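PDB 2VXZ: Pyrsv_gp04 from Pyrobaculum spherical virus, which is of unknown function but has a winged-helix-like fold and probably acts as a viral transcriptional regulator. Local coordinates for residues L20-I30 / V62-Y72. Numbering follows the deposited sequence.
Sequences LADGCKTTSLI and VALVCLSMDQY
K25 and V65 pair through both backbone amides: K25 N donates to V65 O (3.1 Å) and V65 N to K25 O (2.8 Å), a hydrogen-bonded antiparallel pair. V65, a β-branched residue suited to a strand, sends CG1 against L20 CD1, while CG2 lies by T27 OG1 and I30 CD1 comes crosswise onto CB. Where the chain turns into helix 27-34, a water accepts from T27 N and donates to A63 O.

The Q71 amide serves the turn at the other end. With CG anti to the backbone N (chi1 -168°) and the chain extended, NE2 reaches L20 O at 2.7 Å, nearly in line with its C=O, while OE1 accepts from L67 N at 2.8 Å. L20 O also takes a weak bond from G23 N. NE2 donates to a water held by A21 O, so both its hydrogens are used, and Q71 N is capped by S68 OG. At G23 (phi 160°) a CB would jam against D22 O, which calls for glycine. K25 NZ is gripped by D22 OD1 in a salt bridge (2.7 Å) and by the carbonyls of G23 and L19.

C24 and C66 form a disulfide in a structure of this protein; both were modelled in two conformers. Helix 7-20, strand 25-26, helices 27-34 and 38-50 and hairpin 55-59/62-66 follow the order of a winged helix-turn-helix, consistent with DNA binding.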
loop_
_atom_site.group_PDB
_atom_site.type_symbol
_atom_site.label_atom_id
_atom_site.label_comp_id
_atom_site.label_asym_id
_atom_site.label_seq_id
_atom_site.Cartn_x
_atom_site.Cartn_y
_atom_site.Cartn_z
ATOM N N LEU A 20 -11.679 -6.510 -1.354
ATOM C CA LEU A 20 -11.503 -5.302 -0.541
ATOM C C LEU A 20 -12.143 -5.323 0.850
ATOM O O LEU A 20 -11.847 -4.450 1.667
ATOM C CB LEU A 20 -12.026 -4.077 -1.294
ATOM C CG LEU A 20 -11.289 -3.753 -2.589
ATOM C CD1 LEU A 20 -12.012 -2.643 -3.315
ATOM C CD2 LEU A 20 -9.820 -3.396 -2.320
ATOM N N ALA A 21 -13.024 -6.282 1.129
ATOM C CA ALA A 21 -13.696 -6.344 2.431
ATOM C C ALA A 21 -12.707 -6.406 3.586
ATOM O O ALA A 21 -12.968 -5.869 4.654
ATOM C CB ALA A 21 -14.651 -7.537 2.494
ATOM N N ASP A 22 -11.569 -7.051 3.356
ATOM C CA ASP A 22 -10.542 -7.226 4.371
ATOM C C ASP A 22 -9.545 -6.060 4.441
ATOM O O ASP A 22 -8.800 -5.938 5.419
ATOM C CB ASP A 22 -9.787 -8.541 4.124
ATOM C CG ASP A 22 -9.799 -8.960 2.662
ATOM O OD1 ASP A 22 -8.725 -8.941 2.020
ATOM O OD2 ASP A 22 -10.897 -9.300 2.149
ATOM N N GLY A 23 -9.508 -5.215 3.411
ATOM C CA GLY A 23 -8.706 -3.997 3.464
ATOM C C GLY A 23 -8.395 -3.421 2.095
ATOM O O GLY A 23 -8.615 -4.078 1.081
ATOM N N CYS A 24 -7.895 -2.184 2.081
ATOM C CA CYS A 24 -7.532 -1.517 0.832
ATOM C C CYS A 24 -6.424 -2.263 0.121
ATOM O O CYS A 24 -5.564 -2.862 0.749
ATOM C CB CYS A 24 -7.059 -0.093 1.080
ATOM S SG CYS A 24 -7.932 0.715 2.385
ATOM N N LYS A 25 -6.448 -2.201 -1.203
ATOM C CA LYS A 25 -5.457 -2.874 -2.011
ATOM C C LYS A 25 -5.114 -2.022 -3.198
ATOM O O LYS A 25 -5.947 -1.253 -3.675
ATOM C CB LYS A 25 -6.003 -4.220 -2.478
ATOM C CG LYS A 25 -6.367 -5.120 -1.312
ATOM C CD LYS A 25 -6.794 -6.493 -1.750
ATOM C CE LYS A 25 -6.714 -7.482 -0.603
ATOM N NZ LYS A 25 -7.433 -7.019 0.616
ATOM N N THR A 26 -3.888 -2.170 -3.689
ATOM C CA THR A 26 -3.505 -1.527 -4.940
ATOM C C THR A 26 -4.156 -2.257 -6.112
ATOM O O THR A 26 -4.459 -3.443 -6.019
ATOM C CB THR A 26 -1.994 -1.540 -5.153
ATOM O OG1 THR A 26 -1.539 -2.889 -5.370
ATOM C CG2 THR A 26 -1.288 -0.932 -3.944
ATOM N N THR A 27 -4.352 -1.539 -7.213
ATOM C CA THR A 27 -4.806 -2.145 -8.453
ATOM C C THR A 27 -3.889 -3.301 -8.866
ATOM O O THR A 27 -4.369 -4.331 -9.343
ATOM C CB THR A 27 -4.915 -1.088 -9.580
ATOM O OG1 THR A 27 -5.790 -0.039 -9.144
ATOM C CG2 THR A 27 -5.459 -1.706 -10.861
ATOM N N SER A 28 -2.575 -3.160 -8.669
ATOM C CA SER A 28 -1.661 -4.257 -9.006
ATOM C C SER A 28 -1.960 -5.541 -8.236
ATOM O O SER A 28 -1.890 -6.628 -8.804
ATOM C CB SER A 28 -0.192 -3.866 -8.819
ATOM O OG SER A 28 0.034 -3.388 -7.516
ATOM N N LEU A 29 -2.300 -5.422 -6.956
ATOM C CA LEU A 29 -2.618 -6.606 -6.172
ATOM C C LEU A 29 -3.943 -7.201 -6.629
ATOM O O LEU A 29 -4.060 -8.425 -6.779
ATOM C CB LEU A 29 -2.665 -6.291 -4.682
ATOM C CG LEU A 29 -2.910 -7.484 -3.760
ATOM C CD1 LEU A 29 -1.907 -8.618 -3.993
ATOM C CD2 LEU A 29 -2.883 -7.038 -2.294
ATOM N N ILE A 30 -4.934 -6.338 -6.866
ATOM C CA ILE A 30 -6.234 -6.793 -7.405
ATOM C C ILE A 30 -6.063 -7.548 -8.723
ATOM O O ILE A 30 -6.598 -8.645 -8.890
ATOM C CB ILE A 30 -7.222 -5.584 -7.567
ATOM C CG1 ILE A 30 -7.549 -5.009 -6.192
ATOM C CG2 ILE A 30 -8.521 -6.017 -8.285
ATOM C CD1 ILE A 30 -8.122 -3.598 -6.202
ATOM N N VAL A 62 1.423 4.909 -6.721
ATOM C CA VAL A 62 0.385 3.869 -6.782
ATOM C C VAL A 62 -0.941 4.464 -6.321
ATOM O O VAL A 62 -0.974 5.489 -5.644
ATOM C CB VAL A 62 0.694 2.623 -5.890
ATOM C CG1 VAL A 62 2.168 2.233 -5.947
ATOM C CG2 VAL A 62 0.269 2.860 -4.450
ATOM N N ALA A 63 -2.035 3.816 -6.693
ATOM C CA ALA A 63 -3.353 4.206 -6.214
ATOM C C ALA A 63 -3.868 3.100 -5.300
ATOM O O ALA A 63 -3.771 1.924 -5.626
ATOM C CB ALA A 63 -4.300 4.429 -7.379
ATOM N N LEU A 64 -4.384 3.473 -4.137
ATOM C CA LEU A 64 -5.026 2.495 -3.268
ATOM C C LEU A 64 -6.515 2.502 -3.539
ATOM O O LEU A 64 -7.129 3.577 -3.598
ATOM C CB LEU A 64 -4.756 2.791 -1.791
ATOM C CG LEU A 64 -3.369 2.390 -1.291
ATOM C CD1 LEU A 64 -3.043 3.100 0.005
ATOM C CD2 LEU A 64 -3.255 0.897 -1.114
ATOM N N VAL A 65 -7.086 1.309 -3.706
ATOM C CA VAL A 65 -8.533 1.139 -3.888
ATOM C C VAL A 65 -9.135 0.762 -2.546
ATOM O O VAL A 65 -8.716 -0.221 -1.937
ATOM C CB VAL A 65 -8.840 0.065 -4.938
ATOM C CG1 VAL A 65 -10.357 -0.060 -5.178
ATOM C CG2 VAL A 65 -8.110 0.385 -6.213
ATOM N N CYS A 66 -10.107 1.559 -2.094
ATOM C CA CYS A 66 -10.673 1.434 -0.753
ATOM C C CYS A 66 -12.206 1.453 -0.814
ATOM O O CYS A 66 -12.780 2.144 -1.656
ATOM C CB CYS A 66 -10.182 2.601 0.123
ATOM S SG CYS A 66 -8.474 3.184 -0.186
ATOM N N LEU A 67 -12.863 0.732 0.093
ATOM C CA LEU A 67 -14.331 0.772 0.187
ATOM C C LEU A 67 -14.829 2.102 0.757
ATOM O O LEU A 67 -15.972 2.492 0.540
ATOM C CB LEU A 67 -14.861 -0.361 1.072
ATOM C CG LEU A 67 -14.592 -1.796 0.620
ATOM C CD1 LEU A 67 -15.150 -2.760 1.663
ATOM C CD2 LEU A 67 -15.185 -2.058 -0.771
ATOM N N SER A 68 -13.973 2.781 1.508
ATOM C CA SER A 68 -14.319 4.054 2.122
ATOM C C SER A 68 -13.055 4.755 2.584
ATOM O O SER A 68 -11.996 4.128 2.690
ATOM C CB SER A 68 -15.228 3.828 3.325
ATOM O OG SER A 68 -14.539 3.165 4.365
HETATM N N MSE A 69 -13.169 6.049 2.870
HETATM C CA MSE A 69 -12.055 6.781 3.443
HETATM C C MSE A 69 -11.776 6.324 4.865
HETATM O O MSE A 69 -10.633 6.335 5.277
HETATM C CB MSE A 69 -12.264 8.297 3.364
HETATM C CG MSE A 69 -12.142 8.831 1.939
HETATM SE SE MSE A 69 -10.432 8.416 1.088
HETATM C CE MSE A 69 -9.307 9.597 2.135
ATOM N N ASP A 70 -12.798 5.884 5.597
ATOM C CA ASP A 70 -12.559 5.229 6.887
ATOM C C ASP A 70 -11.676 3.994 6.745
ATOM O O ASP A 70 -10.802 3.763 7.577
ATOM C CB ASP A 70 -13.862 4.798 7.548
ATOM C CG ASP A 70 -14.526 5.914 8.312
ATOM O OD1 ASP A 70 -14.060 7.077 8.251
ATOM O OD2 ASP A 70 -15.519 5.612 9.001
ATOM N N GLN A 71 -11.915 3.191 5.707
ATOM C CA GLN A 71 -11.111 1.989 5.506
ATOM C C GLN A 71 -9.669 2.386 5.188
ATOM O O GLN A 71 -8.718 1.712 5.618
ATOM C CB GLN A 71 -11.668 1.106 4.387
ATOM C CG GLN A 71 -11.027 -0.274 4.369
ATOM C CD GLN A 71 -11.394 -1.092 3.146
ATOM O OE1 GLN A 71 -11.332 -0.607 2.014
ATOM N NE2 GLN A 71 -11.770 -2.344 3.372
ATOM N N TYR A 72 -9.516 3.472 4.426
ATOM C CA TYR A 72 -8.193 4.014 4.120
ATOM C C TYR A 72 -7.480 4.420 5.392
ATOM O O TYR A 72 -6.335 4.056 5.583
ATOM C CB TYR A 72 -8.257 5.199 3.147
ATOM C CG TYR A 72 -6.924 5.896 2.973
ATOM C CD1 TYR A 72 -5.912 5.313 2.221
ATOM C CD2 TYR A 72 -6.664 7.127 3.583
ATOM C CE1 TYR A 72 -4.682 5.934 2.058
ATOM C CE2 TYR A 72 -5.426 7.760 3.425
ATOM C CZ TYR A 72 -4.441 7.147 2.655
ATOM O OH TYR A 72 -3.198 7.730 2.487
HETATM O O HOH W 1 -11.412 -3.600 6.088
HETATM O O HOH W 2 -7.997 -1.436 5.386
HETATM O O HOH W 3 -3.413 1.145 -8.094
#